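Local coordinates for 3-oxo-tetronate kinase (Cupriavidus necator, PDB 5DMH), which catalyses the ATP-dependent phosphorylation of 3-oxo-tetronate to 3-oxo-tetronate 4-phosphate, at residues Asp142-Cys147 / Leu249-Gly254; Phe150-Arg155 / Ile414-Pro419; Gly55-Gln60 / Glu75-Val80. All blocks are in the same frame, centred on the assembly; numbering follows the deposited sequence.

Contact 1: Asp142-Cys147 / Leu249-Gly254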
# COMPACT_ATOMS: atom_id res chain seq x y z
N ASP A 142 -5.10 24.19 -5.53
CA ASP A 142 -6.14 24.44 -4.55
C ASP A 142 -7.16 23.33 -4.41
O ASP A 142 -8.15 23.49 -3.67
CB ASP A 142 -6.85 25.78 -4.87
CG ASP A 142 -7.67 25.75 -6.15
OD1 ASP A 142 -7.85 24.67 -6.75
OD2 ASP A 142 -8.16 26.83 -6.56
N PHE A 143 -6.92 22.19 -5.04
CA PHE A 143 -7.90 21.10 -5.00
C PHE A 143 -7.35 19.73 -5.37
O PHE A 143 -6.60 19.59 -6.33
CB PHE A 143 -9.03 21.40 -5.96
CG PHE A 143 -10.11 20.35 -6.00
CD1 PHE A 143 -11.16 20.41 -5.13
CD2 PHE A 143 -10.06 19.31 -6.93
CE1 PHE A 143 -12.16 19.45 -5.17
CE2 PHE A 143 -11.05 18.35 -6.98
CZ PHE A 143 -12.11 18.43 -6.09
N THR A 144 -7.79 18.71 -4.65
CA THR A 144 -7.59 17.34 -5.13
C THR A 144 -8.76 16.49 -4.72
O THR A 144 -9.61 16.95 -3.96
CB THR A 144 -6.29 16.71 -4.62
OG1 THR A 144 -6.06 15.50 -5.34
CG2 THR A 144 -6.37 16.42 -3.15
N ILE A 145 -8.84 15.29 -5.27
CA ILE A 145 -9.82 14.31 -4.83
C ILE A 145 -9.14 13.31 -3.91
O ILE A 145 -7.90 13.14 -3.91
CB ILE A 145 -10.48 13.54 -5.98
CG1 ILE A 145 -9.45 12.80 -6.83
CG2 ILE A 145 -11.36 14.49 -6.83
CD1 ILE A 145 -10.06 11.80 -7.75
N ALA A 146 -9.98 12.63 -3.14
CA ALA A 146 -9.57 11.57 -2.24
C ALA A 146 -10.50 10.39 -2.51
O ALA A 146 -11.68 10.42 -2.16
CB ALA A 146 -9.70 12.05 -0.80
N CYS A 147 -9.99 9.36 -3.17
CA CYS A 147 -10.81 8.24 -3.59
C CYS A 147 -10.14 6.92 -3.34
O CYS A 147 -9.41 6.41 -4.21
CB CYS A 147 -11.11 8.33 -5.09
SG CYS A 147 -12.36 7.12 -5.62
N LEU A 249 -5.49 17.87 -13.08
CA LEU A 249 -5.05 18.11 -11.71
C LEU A 249 -3.59 17.71 -11.51
O LEU A 249 -3.19 16.62 -11.90
CB LEU A 249 -5.93 17.37 -10.71
CG LEU A 249 -7.39 17.77 -10.58
CD1 LEU A 249 -8.06 16.93 -9.47
CD2 LEU A 249 -7.53 19.26 -10.32
N PRO A 250 -2.78 18.61 -10.91
CA PRO A 250 -1.41 18.29 -10.50
C PRO A 250 -1.33 17.09 -9.54
O PRO A 250 -0.35 16.32 -9.60
CB PRO A 250 -0.97 19.56 -9.78
CG PRO A 250 -1.81 20.64 -10.32
CD PRO A 250 -3.10 20.04 -10.74
N LEU A 251 -2.32 16.97 -8.65
CA LEU A 251 -2.33 15.92 -7.60
C LEU A 251 -3.66 15.18 -7.57
O LEU A 251 -4.73 15.79 -7.59
CB LEU A 251 -2.10 16.54 -6.22
CG LEU A 251 -2.02 15.59 -5.04
CD1 LEU A 251 -0.79 14.68 -5.10
CD2 LEU A 251 -2.07 16.35 -3.69
N ILE A 252 -3.58 13.85 -7.53
CA ILE A 252 -4.71 12.98 -7.34
C ILE A 252 -4.36 12.07 -6.15
O ILE A 252 -3.22 11.65 -6.04
CB ILE A 252 -4.98 12.12 -8.62
CG1 ILE A 252 -5.43 13.03 -9.78
CG2 ILE A 252 -6.05 11.08 -8.34
CD1 ILE A 252 -5.35 12.41 -11.14
N THR A 253 -5.32 11.81 -5.25
CA THR A 253 -5.10 10.96 -4.08
C THR A 253 -6.15 9.86 -3.94
O THR A 253 -7.32 10.00 -4.34
CB THR A 253 -5.00 11.74 -2.77
OG1 THR A 253 -6.29 11.87 -2.14
CG2 THR A 253 -4.33 13.12 -2.96
N GLY A 254 -5.71 8.73 -3.41
CA GLY A 254 -6.57 7.59 -3.24
C GLY A 254 -5.83 6.29 -3.12
O GLY A 254 -4.63 6.25 -2.80
O HOH W 1 -4.22 19.08 -7.66
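The ring of F143 meets L249 at its edge, near the ring plane, where CD2 of F143 lies 4.0 Å from CD1 of L249; an aromatic and a branched aliphatic chain suit the buried start of the two strands. Water 1 bridges the backbones there, donating to F143 O and accepting from L251 N. T144 turns OG1 away from its own N (chi1 -168°) and donates to L251 O at 2.6 Å, approaching from above the carbonyl plane. Strands 144-147 and 251-254 run parallel as neighbours in the parallel sheet of the sugar-binding domain, flanked by 228-231 and 111-115. A146 pairs with T253 and C147 with G254. I145 O takes T253 OG1 at 2.7 Å, in its carbonyl plane on a lone pair, as well as a weak bond from T253 N. Threonine suits the place, its hydroxyl reaching I145 O and also bonding Y116 OH. C147 N donates to T253 O at 3.0 Å. I145 and I252 lie side by side, CG1 to CG2 4.1 Å. At G254, phi and psi together (158° and -160°) call for glycine: a CB would jam against the preceding carbonyl oxygen and C147 O, which G254 CA meets in a CA-H...O contact of 3.2 Å.

Contact 2: Phe150-Arg155 / Ile414-Pro419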
# COMPACT_ATOMS: atom_id res chain seq x y z
N PHE A 150 -11.96 0.69 -4.68
CA PHE A 150 -11.21 -0.40 -5.29
C PHE A 150 -12.18 -1.57 -5.49
O PHE A 150 -12.14 -2.55 -4.75
CB PHE A 150 -10.06 -0.78 -4.32
CG PHE A 150 -8.97 -1.66 -4.91
CD1 PHE A 150 -9.10 -2.24 -6.16
CD2 PHE A 150 -7.81 -1.89 -4.20
CE1 PHE A 150 -8.11 -3.03 -6.68
CE2 PHE A 150 -6.81 -2.67 -4.71
CZ PHE A 150 -6.95 -3.25 -5.96
N PRO A 151 -13.08 -1.46 -6.48
CA PRO A 151 -14.12 -2.47 -6.65
C PRO A 151 -13.60 -3.90 -6.77
O PRO A 151 -14.24 -4.83 -6.26
CB PRO A 151 -14.80 -2.04 -7.96
CG PRO A 151 -14.73 -0.53 -7.89
CD PRO A 151 -13.32 -0.28 -7.32
N GLU A 152 -12.47 -4.08 -7.43
CA GLU A 152 -11.88 -5.40 -7.62
C GLU A 152 -11.60 -6.07 -6.27
O GLU A 152 -11.51 -7.31 -6.18
CB GLU A 152 -10.59 -5.27 -8.43
CG GLU A 152 -10.00 -6.58 -8.98
CD GLU A 152 -8.54 -6.47 -9.45
OE1 GLU A 152 -7.91 -5.37 -9.37
OE2 GLU A 152 -7.97 -7.51 -9.86
N ASN A 153 -11.40 -5.25 -5.24
CA ASN A 153 -11.14 -5.74 -3.89
C ASN A 153 -12.30 -5.37 -2.98
O ASN A 153 -12.15 -5.36 -1.74
CB ASN A 153 -9.81 -5.20 -3.33
CG ASN A 153 -8.69 -6.24 -3.35
OD1 ASN A 153 -8.92 -7.43 -3.13
ND2 ASN A 153 -7.47 -5.78 -3.63
N GLY A 154 -13.46 -5.10 -3.58
CA GLY A 154 -14.67 -4.87 -2.81
C GLY A 154 -14.86 -3.53 -2.09
O GLY A 154 -15.69 -3.47 -1.20
N ARG A 155 -14.11 -2.49 -2.46
CA ARG A 155 -14.27 -1.18 -1.85
C ARG A 155 -15.04 -0.26 -2.78
O ARG A 155 -14.61 -0.02 -3.92
CB ARG A 155 -12.94 -0.51 -1.51
CG ARG A 155 -12.13 -1.16 -0.37
CD ARG A 155 -11.16 -2.24 -0.84
NE ARG A 155 -10.34 -2.68 0.28
CZ ARG A 155 -10.63 -3.70 1.09
NH1 ARG A 155 -9.82 -3.98 2.10
NH2 ARG A 155 -11.70 -4.46 0.91
N ILE A 414 -0.54 -11.55 -8.58
CA ILE A 414 -0.85 -12.80 -7.90
C ILE A 414 -2.32 -12.83 -7.45
O ILE A 414 -3.02 -13.81 -7.66
CB ILE A 414 0.05 -12.97 -6.66
CG1 ILE A 414 1.53 -12.92 -7.08
CG2 ILE A 414 -0.28 -14.26 -5.93
CD1 ILE A 414 2.45 -12.69 -5.91
N ALA A 415 -2.76 -11.74 -6.83
CA ALA A 415 -4.15 -11.53 -6.40
C ALA A 415 -4.46 -10.05 -6.58
O ALA A 415 -3.54 -9.24 -6.69
CB ALA A 415 -4.32 -11.90 -4.97
N PRO A 416 -5.73 -9.68 -6.61
CA PRO A 416 -6.00 -8.24 -6.75
C PRO A 416 -5.25 -7.42 -5.70
O PRO A 416 -5.25 -7.74 -4.50
CB PRO A 416 -7.52 -8.15 -6.59
CG PRO A 416 -8.02 -9.52 -7.04
CD PRO A 416 -6.96 -10.48 -6.53
N GLY A 417 -4.57 -6.38 -6.18
CA GLY A 417 -3.77 -5.53 -5.33
C GLY A 417 -2.38 -6.06 -4.95
O GLY A 417 -1.67 -5.39 -4.21
N VAL A 418 -1.99 -7.24 -5.43
CA VAL A 418 -0.73 -7.86 -5.02
C VAL A 418 0.06 -8.47 -6.18
O VAL A 418 -0.21 -9.59 -6.62
CB VAL A 418 -0.92 -8.94 -3.94
CG1 VAL A 418 0.45 -9.26 -3.27
CG2 VAL A 418 -1.93 -8.51 -2.90
N PRO A 419 1.07 -7.75 -6.67
CA PRO A 419 1.94 -8.30 -7.71
C PRO A 419 3.13 -9.06 -7.16
O PRO A 419 3.53 -8.80 -6.02
CB PRO A 419 2.45 -7.06 -8.40
CG PRO A 419 2.55 -6.05 -7.27
CD PRO A 419 1.37 -6.33 -6.40
O HOH W 2 -5.23 -5.40 -8.76
O HOH W 3 -6.92 -9.54 -3.04
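A415 to V418 form a type II turn that presents P416 and G417 to the loop 150-155, where G154, at positive phi, and R155 both face F150 in a G1 bulge. F150 O accepts from N153 N and R155 N, which reach it from opposite faces of its plane. Proline, whose ring fixes phi, and glycine, with positive phi, suit the second and third turn positions. The one direct hydrogen bond across the contact runs from N153 ND2 to P416 O, 3.1 Å, at 159°. The oxygen lies close to the amide plane, but the donor stands well above the carbonyl plane. Water 3 gives protons to both N153 OD1 and P416 O. With CG anti to the backbone N (chi1 -167°) and the chain extended beyond it, E152 crosses P416 at about a right angle; its OE2 comes 3.4 Å from P416 CB and is held by Q413 NE2. G417 N donates to water 2, which lies 2.7 Å from E152 OE1. N153 CB sits 3.9 Å above the centre of the F150 ring, while F150 CZ approaches G417 N at 3.9 Å, where glycine allows the close fit. Around this bridge between the sugar-binding and nucleotide-binding domains, F150 and P419 touch helix 41-53, P151 touches helix 236-245, and I414 and V418 pack on helix 443-451.

Contact 3: Gly55-Gln60 / Glu75-Val80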
# COMPACT_ATOMS: atom_id res chain seq x y z
N GLY A 55 -0.50 0.00 -18.82
CA GLY A 55 0.36 0.42 -19.91
C GLY A 55 1.43 1.43 -19.56
O GLY A 55 1.94 2.08 -20.47
N MSE A 56 1.79 1.59 -18.28
CA MSE A 56 2.90 2.49 -17.94
C MSE A 56 4.06 1.71 -17.33
O MSE A 56 3.88 1.01 -16.35
CB MSE A 56 2.47 3.60 -16.98
CG MSE A 56 1.65 4.70 -17.61
SE MSE A 56 1.25 6.12 -16.27
CE MSE A 56 2.61 7.42 -16.81
N ARG A 57 5.23 1.76 -17.97
CA ARG A 57 6.41 1.15 -17.39
C ARG A 57 6.65 1.85 -16.05
O ARG A 57 6.68 3.07 -15.98
CB ARG A 57 7.62 1.31 -18.30
CG ARG A 57 7.50 0.47 -19.55
CD ARG A 57 8.64 0.69 -20.50
NE ARG A 57 8.52 -0.22 -21.63
CZ ARG A 57 9.25 -0.15 -22.74
NH1 ARG A 57 10.16 0.80 -22.88
NH2 ARG A 57 9.06 -1.04 -23.70
N THR A 58 6.79 1.06 -14.99
CA THR A 58 6.86 1.62 -13.65
C THR A 58 8.03 1.06 -12.88
O THR A 58 8.31 -0.12 -12.97
CB THR A 58 5.56 1.32 -12.89
OG1 THR A 58 4.46 1.91 -13.57
CG2 THR A 58 5.61 1.88 -11.46
N VAL A 59 8.72 1.94 -12.15
CA VAL A 59 9.75 1.52 -11.21
C VAL A 59 9.35 1.95 -9.79
O VAL A 59 8.92 3.08 -9.57
CB VAL A 59 11.13 2.09 -11.57
CG1 VAL A 59 12.12 1.89 -10.41
CG2 VAL A 59 11.66 1.43 -12.85
N GLN A 60 9.45 1.02 -8.85
CA GLN A 60 9.19 1.32 -7.44
C GLN A 60 10.52 1.49 -6.73
O GLN A 60 11.39 0.63 -6.83
CB GLN A 60 8.39 0.21 -6.77
CG GLN A 60 8.32 0.37 -5.28
CD GLN A 60 7.29 -0.54 -4.66
OE1 GLN A 60 6.34 -0.95 -5.32
NE2 GLN A 60 7.47 -0.85 -3.38
N GLU A 75 14.05 5.90 -17.68
CA GLU A 75 13.33 5.28 -18.79
C GLU A 75 11.90 4.86 -18.40
O GLU A 75 11.12 4.40 -19.23
CB GLU A 75 14.10 4.05 -19.28
CG GLU A 75 15.58 4.33 -19.57
CD GLU A 75 15.76 5.42 -20.60
OE1 GLU A 75 15.19 5.28 -21.70
OE2 GLU A 75 16.47 6.41 -20.31
N ALA A 76 11.56 5.00 -17.12
CA ALA A 76 10.22 4.67 -16.64
C ALA A 76 9.19 5.71 -17.10
O ALA A 76 9.52 6.86 -17.34
CB ALA A 76 10.21 4.58 -15.13
N ASP A 77 7.94 5.27 -17.26
CA ASP A 77 6.82 6.20 -17.47
C ASP A 77 6.29 6.69 -16.13
O ASP A 77 5.80 7.83 -16.02
CB ASP A 77 5.69 5.53 -18.25
CG ASP A 77 6.16 4.94 -19.56
OD1 ASP A 77 6.86 5.65 -20.33
OD2 ASP A 77 5.81 3.78 -19.85
N ALA A 78 6.36 5.83 -15.11
CA ALA A 78 5.85 6.17 -13.79
C ALA A 78 6.84 5.75 -12.75
O ALA A 78 7.51 4.74 -12.93
CB ALA A 78 4.49 5.48 -13.51
N LEU A 79 6.92 6.52 -11.67
CA LEU A 79 7.81 6.22 -10.56
C LEU A 79 6.96 6.17 -9.31
O LEU A 79 6.13 7.07 -9.10
CB LEU A 79 8.85 7.34 -10.42
CG LEU A 79 9.82 7.53 -11.58
CD1 LEU A 79 10.63 8.79 -11.38
CD2 LEU A 79 10.74 6.35 -11.68
N VAL A 80 7.13 5.13 -8.51
CA VAL A 80 6.40 4.99 -7.25
C VAL A 80 7.37 4.93 -6.08
O VAL A 80 8.12 3.97 -5.94
CB VAL A 80 5.52 3.70 -7.20
CG1 VAL A 80 4.82 3.59 -5.83
CG2 VAL A 80 4.47 3.69 -8.33
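With chi1 at -55°, D77 sets its carboxylate beside its own backbone N, and OD2 accepts from R57 N at 2.8 Å on its anti side. M56, a selenomethionine, is extended through chi2 but bends at chi3 (100°), which brings CE to within 3.3 Å of D77 O and near the CB of A78. The single methylene of aspartate places OD2 at the neighbouring strand's R57 N while OD1 forms a salt bridge with R275. R57 O is gripped twice, by D77 N at 2.8 Å and by A78 N at 2.9 Å, the second nearly in line with the carbonyl. From there the ladder becomes regular: V59 N donates to A78 O, and V80 N to V59 O at 2.9 Å. T58 and A78 face one side together with Q60 and V80. The small methyl of A78 lets T58 OG1 approach to 3.6 Å, while that hydroxyl donates to M56 O, and T58 CG2 meets V80 CG2 at 3.8 Å. This side lies against helix 41-53, whose residues touch T58 and Q60. V59 and L79 occupy the other side; V59 CG2 also touches A76 CB, and L79 packs on helix 90-106. G55, with positive phi, closes helix 41-53 in a Schellman motif and hands the chain to strand 58-62. Parallel strands covered by helices on both sides are characteristic of an alpha/beta fold, here in the sugar-binding domain.

How the contacts relate
Along the chain contact 3 closes first; contacts 1 and 2 then interlock, since 142-147 runs into 150-155 before the chain reaches 249-254 and finally 414-419. Their centres lie about 20 to 21 Å apart, and no two contacts touch across space. Contacts 1 and 3 both join parallel strands of the sugar-binding domain, with strands 111-115 and 34-38 lying between 251-254 and 78-82. Contact 2 instead links that domain to the nucleotide-binding one. Strand 407-415 borders 58-62, so contact 3 lies beside a strand through which contact 2 joins the domains. N153 is about 12 Å from bound ADP, side chain to ligand, placing contact 2 close to, but not in contact with, the nucleotide.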